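Electron transfer flavoprotein, alpha subunit (Thermotoga maritima, PDB 7KOE) binds flavin-adenine dinucleotide and probably passes electrons as the alpha subunit of the membrane-associated, electron-bifurcating Fix/EtfABCX complex. Local coordinates at residues I58-D63 and L171-R177; T75-L80 and F191-I197; Q206-E210 and K265-P269. One frame throughout, in Å; residues are numbered along the deposited sequence.

Contact 1: residues I58-D63 and L171-R177; sequences IQRGAD and LPPDPER
This is a loop-on-helix-end contact in the N-terminal domain, at the C-terminal end of helix 51-60. Residues 58-60 close the helix; Gly61 leaves it first. Segment 171-177 is extended through 171-174, then turns at Pro175 and Glu176. The register centres on Gln59 and Pro173, CA to CA 4.6 Å. Gln59 O accepts a hydrogen bond from Asp174 N at 2.8 Å and 170°. CA-H...O contacts of 3.4 Å join Pro173 CA to Gln59 O and Gln59 CA to Asp174 O. The loop thus satisfies a carbonyl at a helix C-terminus closed by a positive-phi glycine, Gly61 (133/5). An ideal CB on Gly61 would come within 3.1 Å of Leu171 CD1. Arg60 (chi1 and chi2 m) extends to the loop; Arg60 NH1 donates to Leu171 O at 2.9 Å. Pro173 CD lies over one face of that guanidinium. Arg177 (chi1 p) points toward the helix end. Arg177 CD is 3.3 Å from Ile58 O, and Arg177 NH2 forms a salt bridge with Asp63 OD1 at 3.1 Å. Asp63 OD1 also bridges Arg30 of helix 21-33, which Leu171 and Arg177 touch. Segment 171-177 belongs to the loop linking strand 160-163 to edge strand 181-185.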
loop_
_atom_site.group_PDB
_atom_site.type_symbol
_atom_site.label_atom_id
_atom_site.label_comp_id
_atom_site.label_asym_id
_atom_site.label_seq_id
_atom_site.Cartn_x
_atom_site.Cartn_y
_atom_site.Cartn_z
ATOM N N ILE B 58 -24.060 9.290 -56.361
ATOM C CA ILE B 58 -25.030 10.255 -55.861
ATOM C C ILE B 58 -26.266 9.548 -55.321
ATOM O O ILE B 58 -26.897 10.025 -54.371
ATOM C CB ILE B 58 -25.383 11.261 -56.969
ATOM C CG1 ILE B 58 -24.110 11.701 -57.687
ATOM C CG2 ILE B 58 -26.082 12.474 -56.393
ATOM C CD1 ILE B 58 -24.333 12.724 -58.766
ATOM N N GLN B 59 -26.623 8.400 -55.895
ATOM C CA GLN B 59 -27.697 7.598 -55.326
ATOM C C GLN B 59 -27.295 6.952 -54.009
ATOM O O GLN B 59 -28.167 6.668 -53.181
ATOM C CB GLN B 59 -28.138 6.526 -56.318
ATOM C CG GLN B 59 -28.674 7.081 -57.620
ATOM C CD GLN B 59 -29.018 5.995 -58.611
ATOM O OE1 GLN B 59 -29.387 4.885 -58.228
ATOM N NE2 GLN B 59 -28.895 6.305 -59.896
ATOM N N ARG B 60 -25.999 6.719 -53.791
ATOM C CA ARG B 60 -25.540 6.152 -52.531
ATOM C C ARG B 60 -25.337 7.206 -51.453
ATOM O O ARG B 60 -25.211 6.852 -50.277
ATOM C CB ARG B 60 -24.240 5.374 -52.737
ATOM C CG ARG B 60 -24.390 4.138 -53.596
ATOM C CD ARG B 60 -25.097 3.029 -52.858
ATOM N NE ARG B 60 -25.122 1.797 -53.638
ATOM C CZ ARG B 60 -25.505 0.619 -53.159
ATOM N NH1 ARG B 60 -25.900 0.510 -51.899
ATOM N NH2 ARG B 60 -25.494 -0.450 -53.940
ATOM N N GLY B 61 -25.297 8.483 -51.817
ATOM C CA GLY B 61 -25.243 9.519 -50.808
ATOM C C GLY B 61 -24.203 10.592 -51.046
ATOM O O GLY B 61 -24.012 11.460 -50.193
ATOM N N ALA B 62 -23.517 10.549 -52.183
ATOM C CA ALA B 62 -22.562 11.599 -52.508
ATOM C C ALA B 62 -23.314 12.880 -52.828
ATOM O O ALA B 62 -24.230 12.876 -53.659
ATOM C CB ALA B 62 -21.686 11.183 -53.684
ATOM N N ASP B 63 -22.958 13.970 -52.142
ATOM C CA ASP B 63 -23.615 15.244 -52.412
ATOM C C ASP B 63 -23.221 15.771 -53.781
ATOM O O ASP B 63 -24.086 16.100 -54.599
ATOM C CB ASP B 63 -23.267 16.265 -51.331
ATOM C CG ASP B 63 -23.812 15.882 -49.975
ATOM O OD1 ASP B 63 -24.153 14.698 -49.781
ATOM O OD2 ASP B 63 -23.893 16.765 -49.098
ATOM N N LEU B 171 -25.432 2.872 -47.573
ATOM C CA LEU B 171 -26.742 3.464 -47.783
ATOM C C LEU B 171 -27.384 2.857 -49.026
ATOM O O LEU B 171 -26.684 2.519 -49.986
ATOM C CB LEU B 171 -26.628 4.975 -47.953
ATOM C CG LEU B 171 -26.358 5.798 -46.696
ATOM C CD1 LEU B 171 -26.120 7.254 -47.054
ATOM C CD2 LEU B 171 -27.516 5.667 -45.722
ATOM N N PRO B 172 -28.706 2.678 -49.035
ATOM C CA PRO B 172 -29.353 2.108 -50.214
ATOM C C PRO B 172 -29.368 3.108 -51.357
ATOM O O PRO B 172 -29.417 4.329 -51.129
ATOM C CB PRO B 172 -30.777 1.793 -49.723
ATOM C CG PRO B 172 -30.685 1.796 -48.229
ATOM C CD PRO B 172 -29.647 2.818 -47.912
ATOM N N PRO B 173 -29.305 2.637 -52.610
ATOM C CA PRO B 173 -29.303 3.566 -53.750
ATOM C C PRO B 173 -30.651 4.240 -53.962
ATOM O O PRO B 173 -31.637 3.593 -54.328
ATOM C CB PRO B 173 -28.927 2.670 -54.937
ATOM C CG PRO B 173 -29.288 1.292 -54.514
ATOM C CD PRO B 173 -29.110 1.238 -53.028
ATOM N N ASP B 174 -30.695 5.549 -53.732
ATOM C CA ASP B 174 -31.927 6.319 -53.843
ATOM C C ASP B 174 -31.859 7.226 -55.063
ATOM O O ASP B 174 -31.029 8.147 -55.094
ATOM C CB ASP B 174 -32.153 7.147 -52.577
ATOM C CG ASP B 174 -33.607 7.521 -52.376
ATOM O OD1 ASP B 174 -34.441 7.170 -53.237
ATOM O OD2 ASP B 174 -33.917 8.163 -51.351
ATOM N N PRO B 175 -32.702 7.026 -56.078
ATOM C CA PRO B 175 -32.684 7.898 -57.259
ATOM C C PRO B 175 -33.350 9.251 -57.062
ATOM O O PRO B 175 -33.458 10.010 -58.030
ATOM C CB PRO B 175 -33.453 7.073 -58.308
ATOM C CG PRO B 175 -33.599 5.695 -57.723
ATOM C CD PRO B 175 -33.625 5.896 -56.253
ATOM N N GLU B 176 -33.805 9.565 -55.846
ATOM C CA GLU B 176 -34.455 10.845 -55.594
ATOM C C GLU B 176 -33.453 11.992 -55.614
ATOM O O GLU B 176 -33.713 13.041 -56.216
ATOM C CB GLU B 176 -35.191 10.791 -54.253
ATOM C CG GLU B 176 -35.724 12.125 -53.755
ATOM C CD GLU B 176 -35.847 12.169 -52.244
ATOM O OE1 GLU B 176 -34.800 12.171 -51.562
ATOM O OE2 GLU B 176 -36.987 12.201 -51.736
ATOM N N ARG B 177 -32.302 11.811 -54.979
ATOM C CA ARG B 177 -31.337 12.887 -54.839
ATOM C C ARG B 177 -30.455 12.993 -56.074
ATOM O O ARG B 177 -30.139 11.995 -56.726
ATOM C CB ARG B 177 -30.472 12.674 -53.597
ATOM C CG ARG B 177 -29.868 11.285 -53.474
ATOM C CD ARG B 177 -29.084 11.169 -52.180
ATOM N NE ARG B 177 -28.127 12.261 -52.041
ATOM C CZ ARG B 177 -27.806 12.828 -50.884
ATOM N NH1 ARG B 177 -28.366 12.407 -49.760
ATOM N NH2 ARG B 177 -26.923 13.818 -50.852
#

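Contact 2: residues T75-L80 and F191-I197; sequences TYVNYL and FDKLIEI
Thr75 opens an extended run; its CA-to-CB bond points toward segment 191-197, and Thr75 OG1 is 3.7 Å from Ile197 CD1. Tyr76 offers its backbone, with O 3.4 Å from the same Ile197 CD1. Val77, the residue at the N-cap position of helix 78-84, is still extended (phi/psi -127/115). Val77 and Ile195 have the nearest CA atoms, 6.9 Å apart; those of Leu80 and Phe191 are 8.4 Å apart. Val77 CG1 meets Ile195 CB at 4.1 Å and Val77 CG2 meets Ile197 CD1 at 4.2 Å. Asn78 starts the helix; OD1 lies 3.3 Å from Ile195 CD1 and is hydrogen-bonded to Arg176 of the beta subunit. Tyr79 (chi1 t) reaches along the other segment. Tyr79 OH donates a very short hydrogen bond, 2.3 Å, to Phe191 O. Leu194 CD1 sits over the face of the Tyr79 ring in a CH-pi contact, 3.7 Å from its centroid. Leu80 CD2 touches Phe191 CD2 at 4.3 Å. In segment 191-197, Asp192 has positive phi (59/70), and the apolar Ile195 and Ile197 face Val77 while Glu196 points away. Residues 196-197 join an antiparallel ladder with the beta subunit, while helix 103-113 packs against Tyr76 and Asn78.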
loop_
_atom_site.group_PDB
_atom_site.type_symbol
_atom_site.label_atom_id
_atom_site.label_comp_id
_atom_site.label_asym_id
_atom_site.label_seq_id
_atom_site.Cartn_x
_atom_site.Cartn_y
_atom_site.Cartn_z
ATOM N N THR B 75 -6.886 2.200 -65.841
ATOM C CA THR B 75 -5.955 1.326 -65.153
ATOM C C THR B 75 -5.441 2.018 -63.895
ATOM O O THR B 75 -5.484 3.244 -63.766
ATOM C CB THR B 75 -4.796 0.934 -66.074
ATOM O OG1 THR B 75 -3.985 -0.059 -65.435
ATOM C CG2 THR B 75 -3.936 2.144 -66.427
ATOM N N TYR B 76 -4.977 1.220 -62.943
ATOM C CA TYR B 76 -4.450 1.762 -61.698
ATOM C C TYR B 76 -2.941 1.910 -61.821
ATOM O O TYR B 76 -2.212 0.915 -61.855
ATOM C CB TYR B 76 -4.803 0.884 -60.504
ATOM C CG TYR B 76 -4.106 1.349 -59.250
ATOM C CD1 TYR B 76 -4.449 2.555 -58.658
ATOM C CD2 TYR B 76 -3.090 0.598 -58.670
ATOM C CE1 TYR B 76 -3.812 2.995 -57.519
ATOM C CE2 TYR B 76 -2.445 1.034 -57.529
ATOM C CZ TYR B 76 -2.813 2.233 -56.962
ATOM O OH TYR B 76 -2.183 2.675 -55.826
ATOM N N VAL B 77 -2.477 3.152 -61.897
ATOM C CA VAL B 77 -1.071 3.484 -61.741
ATOM C C VAL B 77 -1.014 4.560 -60.670
ATOM O O VAL B 77 -1.547 5.660 -60.863
ATOM C CB VAL B 77 -0.424 3.966 -63.045
ATOM C CG1 VAL B 77 0.951 4.540 -62.768
ATOM C CG2 VAL B 77 -0.317 2.822 -64.033
ATOM N N ASN B 78 -0.387 4.239 -59.536
ATOM C CA ASN B 78 -0.301 5.165 -58.414
ATOM C C ASN B 78 0.554 6.382 -58.730
ATOM O O ASN B 78 0.408 7.417 -58.074
ATOM C CB ASN B 78 0.275 4.443 -57.205
ATOM C CG ASN B 78 1.565 3.724 -57.529
ATOM O OD1 ASN B 78 1.550 2.590 -58.002
ATOM N ND2 ASN B 78 2.689 4.387 -57.298
ATOM N N TYR B 79 1.453 6.267 -59.703
ATOM C CA TYR B 79 2.228 7.415 -60.152
ATOM C C TYR B 79 1.339 8.444 -60.838
ATOM O O TYR B 79 1.552 9.653 -60.694
ATOM C CB TYR B 79 3.334 6.931 -61.085
ATOM C CG TYR B 79 4.073 8.017 -61.810
ATOM C CD1 TYR B 79 4.694 9.046 -61.113
ATOM C CD2 TYR B 79 4.174 8.001 -63.194
ATOM C CE1 TYR B 79 5.380 10.042 -61.778
ATOM C CE2 TYR B 79 4.859 8.989 -63.867
ATOM C CZ TYR B 79 5.462 10.006 -63.154
ATOM O OH TYR B 79 6.148 10.998 -63.815
ATOM N N LEU B 80 0.325 7.984 -61.571
ATOM C CA LEU B 80 -0.569 8.892 -62.277
ATOM C C LEU B 80 -1.694 9.400 -61.388
ATOM O O LEU B 80 -2.121 10.549 -61.541
ATOM C CB LEU B 80 -1.158 8.198 -63.502
ATOM C CG LEU B 80 -0.145 7.723 -64.539
ATOM C CD1 LEU B 80 -0.828 6.874 -65.592
ATOM C CD2 LEU B 80 0.552 8.912 -65.170
ATOM N N PHE B 191 5.024 12.939 -69.102
ATOM C CA PHE B 191 4.754 12.352 -67.799
ATOM C C PHE B 191 5.827 11.396 -67.298
ATOM O O PHE B 191 5.811 11.074 -66.104
ATOM C CB PHE B 191 3.380 11.655 -67.805
ATOM C CG PHE B 191 3.257 10.519 -68.791
ATOM C CD1 PHE B 191 2.902 10.758 -70.114
ATOM C CD2 PHE B 191 3.429 9.207 -68.380
ATOM C CE1 PHE B 191 2.774 9.715 -71.016
ATOM C CE2 PHE B 191 3.292 8.163 -69.278
ATOM C CZ PHE B 191 2.968 8.416 -70.594
ATOM N N ASP B 192 6.749 10.948 -68.160
ATOM C CA ASP B 192 7.950 10.179 -67.792
ATOM C C ASP B 192 7.597 8.871 -67.072
ATOM O O ASP B 192 7.793 8.720 -65.867
ATOM C CB ASP B 192 8.911 11.029 -66.950
ATOM C CG ASP B 192 9.522 12.170 -67.738
ATOM O OD1 ASP B 192 9.403 12.168 -68.981
ATOM O OD2 ASP B 192 10.121 13.071 -67.115
ATOM N N LYS B 193 7.022 7.951 -67.855
ATOM C CA LYS B 193 6.451 6.694 -67.371
ATOM C C LYS B 193 7.426 5.821 -66.590
ATOM O O LYS B 193 8.390 5.289 -67.148
ATOM C CB LYS B 193 5.902 5.885 -68.546
ATOM C CG LYS B 193 5.058 4.697 -68.132
ATOM C CD LYS B 193 4.348 4.088 -69.326
ATOM C CE LYS B 193 3.514 2.890 -68.911
ATOM N NZ LYS B 193 2.395 3.277 -68.007
ATOM N N LEU B 194 7.171 5.672 -65.291
ATOM C CA LEU B 194 7.967 4.810 -64.428
ATOM C C LEU B 194 7.336 3.426 -64.309
ATOM O O LEU B 194 7.962 2.417 -64.643
ATOM C CB LEU B 194 8.115 5.453 -63.048
ATOM C CG LEU B 194 8.364 6.961 -63.011
ATOM C CD1 LEU B 194 8.018 7.525 -61.648
ATOM C CD2 LEU B 194 9.806 7.275 -63.366
ATOM N N ILE B 195 6.095 3.373 -63.846
ATOM C CA ILE B 195 5.382 2.121 -63.633
ATOM C C ILE B 195 4.728 1.706 -64.944
ATOM O O ILE B 195 3.929 2.458 -65.511
ATOM C CB ILE B 195 4.341 2.275 -62.516
ATOM C CG1 ILE B 195 5.041 2.498 -61.180
ATOM C CG2 ILE B 195 3.410 1.078 -62.462
ATOM C CD1 ILE B 195 4.114 2.842 -60.058
ATOM N N GLU B 196 5.067 0.515 -65.428
ATOM C CA GLU B 196 4.513 -0.011 -66.669
ATOM C C GLU B 196 3.986 -1.414 -66.419
ATOM O O GLU B 196 4.771 -2.355 -66.270
ATOM C CB GLU B 196 5.565 -0.028 -67.779
ATOM C CG GLU B 196 5.073 -0.623 -69.078
ATOM C CD GLU B 196 6.205 -1.058 -69.979
ATOM O OE1 GLU B 196 7.159 -0.274 -70.158
ATOM O OE2 GLU B 196 6.141 -2.186 -70.512
ATOM N N ILE B 197 2.667 -1.557 -66.388
ATOM C CA ILE B 197 2.038 -2.832 -66.066
ATOM C C ILE B 197 2.118 -3.747 -67.281
ATOM O O ILE B 197 1.684 -3.380 -68.377
ATOM C CB ILE B 197 0.584 -2.629 -65.622
ATOM C CG1 ILE B 197 0.527 -1.652 -64.448
ATOM C CG2 ILE B 197 -0.054 -3.956 -65.259
ATOM C CD1 ILE B 197 -0.868 -1.378 -63.946
#

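Contact 3: residues Q206-E210 and K265-P269; sequences QVNLE and KTVRP
Two irregular loops pack side by side here, those entering the neighbouring parallel strands 214-218 and 271-275 of the FAD-binding domain. The spans CA 207 to 210 and CA 265 to 268 run 53° apart. Their nearest CA atoms are those of Glu210 and Val267, 4.8 Å. Leu209 has a left-handed backbone (57/8) and points toward the second loop, with chi1 between wells at -142° and chi2 p. Leu209 CD2 touches Lys265 CD at 3.7 Å, and Leu209 CG meets Val267 CG1 at 4.0 Å. Val267 takes chi1 m, so CG1 also lies 3.2 Å from Leu209 O. Lys265 (chi1 m, then all t) stretches past Leu209 until NZ is 4.0 Å from Val207 CG1. Glu210 folds over with chi1 m and chi2 near 98°, and OE2 lies 3.3 Å from Lys265 CG. The Lys265 ammonium instead bonds to Glu257 O. Leu209 and Val267 both rest on Val215. The chemistry is van der Waals packing: the Glu210 carboxylate lies beside the aliphatic Lys265 chain without a salt bridge to its ammonium.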
loop_
_atom_site.group_PDB
_atom_site.type_symbol
_atom_site.label_atom_id
_atom_site.label_comp_id
_atom_site.label_asym_id
_atom_site.label_seq_id
_atom_site.Cartn_x
_atom_site.Cartn_y
_atom_site.Cartn_z
ATOM N N GLN B 206 -1.931 -18.382 -56.426
ATOM C CA GLN B 206 -1.105 -18.633 -55.254
ATOM C C GLN B 206 -1.981 -18.831 -54.027
ATOM O O GLN B 206 -3.203 -18.970 -54.144
ATOM C CB GLN B 206 -0.126 -17.482 -55.022
ATOM C CG GLN B 206 0.933 -17.338 -56.093
ATOM C CD GLN B 206 1.769 -16.094 -55.909
ATOM O OE1 GLN B 206 2.240 -15.808 -54.810
ATOM N NE2 GLN B 206 1.950 -15.337 -56.985
ATOM N N VAL B 207 -1.368 -18.856 -52.850
ATOM C CA VAL B 207 -2.089 -18.932 -51.586
ATOM C C VAL B 207 -2.168 -17.524 -51.022
ATOM O O VAL B 207 -1.135 -16.895 -50.771
ATOM C CB VAL B 207 -1.389 -19.875 -50.598
ATOM C CG1 VAL B 207 -2.139 -19.906 -49.278
ATOM C CG2 VAL B 207 -1.253 -21.264 -51.193
ATOM N N ASN B 208 -3.381 -17.018 -50.826
ATOM C CA ASN B 208 -3.525 -15.643 -50.338
ATOM C C ASN B 208 -3.548 -15.611 -48.815
ATOM O O ASN B 208 -2.612 -15.112 -48.185
ATOM C CB ASN B 208 -4.789 -15.013 -50.921
ATOM C CG ASN B 208 -4.890 -15.203 -52.413
ATOM O OD1 ASN B 208 -3.940 -14.937 -53.147
ATOM N ND2 ASN B 208 -6.040 -15.675 -52.873
ATOM N N LEU B 209 -4.610 -16.153 -48.215
ATOM C CA LEU B 209 -4.800 -16.364 -46.778
ATOM C C LEU B 209 -4.686 -15.095 -45.918
ATOM O O LEU B 209 -4.685 -15.189 -44.692
ATOM C CB LEU B 209 -3.844 -17.442 -46.255
ATOM C CG LEU B 209 -4.391 -18.403 -45.203
ATOM C CD1 LEU B 209 -5.606 -19.130 -45.715
ATOM C CD2 LEU B 209 -3.322 -19.381 -44.818
ATOM N N GLU B 210 -4.582 -13.907 -46.507
ATOM C CA GLU B 210 -4.842 -12.668 -45.786
ATOM C C GLU B 210 -5.782 -11.750 -46.531
ATOM O O GLU B 210 -6.419 -10.899 -45.899
ATOM C CB GLU B 210 -3.552 -11.879 -45.504
ATOM C CG GLU B 210 -2.551 -12.514 -44.566
ATOM C CD GLU B 210 -1.432 -13.217 -45.299
ATOM O OE1 GLU B 210 -1.391 -13.128 -46.541
ATOM O OE2 GLU B 210 -0.585 -13.836 -44.632
ATOM N N LYS B 265 -0.275 -17.683 -40.589
ATOM C CA LYS B 265 -0.743 -16.433 -41.165
ATOM C C LYS B 265 -1.976 -15.970 -40.411
ATOM O O LYS B 265 -2.874 -16.766 -40.125
ATOM C CB LYS B 265 -1.053 -16.592 -42.652
ATOM C CG LYS B 265 0.182 -16.842 -43.498
ATOM C CD LYS B 265 -0.173 -17.378 -44.869
ATOM C CE LYS B 265 1.072 -17.638 -45.698
ATOM N NZ LYS B 265 0.742 -18.168 -47.049
ATOM N N THR B 266 -2.005 -14.686 -40.071
ATOM C CA THR B 266 -3.148 -14.089 -39.392
ATOM C C THR B 266 -4.161 -13.681 -40.452
ATOM O O THR B 266 -3.912 -12.767 -41.245
ATOM C CB THR B 266 -2.716 -12.899 -38.543
ATOM O OG1 THR B 266 -1.909 -13.364 -37.455
ATOM C CG2 THR B 266 -3.924 -12.177 -37.980
ATOM N N VAL B 267 -5.287 -14.372 -40.482
ATOM C CA VAL B 267 -6.310 -14.104 -41.481
ATOM C C VAL B 267 -7.179 -12.943 -41.019
ATOM O O VAL B 267 -7.333 -12.681 -39.821
ATOM C CB VAL B 267 -7.146 -15.372 -41.759
ATOM C CG1 VAL B 267 -6.257 -16.499 -42.187
ATOM C CG2 VAL B 267 -7.926 -15.802 -40.538
ATOM N N ARG B 268 -7.719 -12.209 -41.984
ATOM C CA ARG B 268 -8.789 -11.244 -41.730
ATOM C C ARG B 268 -9.842 -11.364 -42.825
ATOM O O ARG B 268 -9.953 -10.498 -43.700
ATOM C CB ARG B 268 -8.227 -9.823 -41.654
ATOM C CG ARG B 268 -9.136 -8.821 -40.974
ATOM C CD ARG B 268 -9.027 -7.464 -41.634
ATOM N NE ARG B 268 -7.642 -7.131 -41.946
ATOM C CZ ARG B 268 -7.274 -6.225 -42.847
ATOM N NH1 ARG B 268 -8.193 -5.557 -43.531
ATOM N NH2 ARG B 268 -5.987 -5.990 -43.063
ATOM N N PRO B 269 -10.638 -12.450 -42.819
ATOM C CA PRO B 269 -11.738 -12.532 -43.777
ATOM C C PRO B 269 -13.000 -11.921 -43.201
ATOM O O PRO B 269 -12.977 -11.375 -42.094
ATOM C CB PRO B 269 -11.883 -14.038 -43.989
ATOM C CG PRO B 269 -11.611 -14.588 -42.659
ATOM C CD PRO B 269 -10.589 -13.681 -42.007
#

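Overall arrangement
Contact 1 and segment 75-80 of contact 2 lie in the N-terminal domain, and contact 3 in the FAD-binding domain. Along the sequence contacts 1 and 2 cross, since their segments alternate; contact 3 opens after both have closed. None touches another. Centres of contacts 1 and 2 are about 32 Å apart, of contacts 1 and 3 about 34 Å, and of contacts 2 and 3 about 28 Å. Nearest atoms of contacts 2 and 3 are about 14 Å apart; the other two gaps are about 20 Å. Contacts 2 and 3 both border the beta subunit, whereas no other chain touches contact 1. In contact 3 the Thr266 side chain is about 8 Å from a bound FAD.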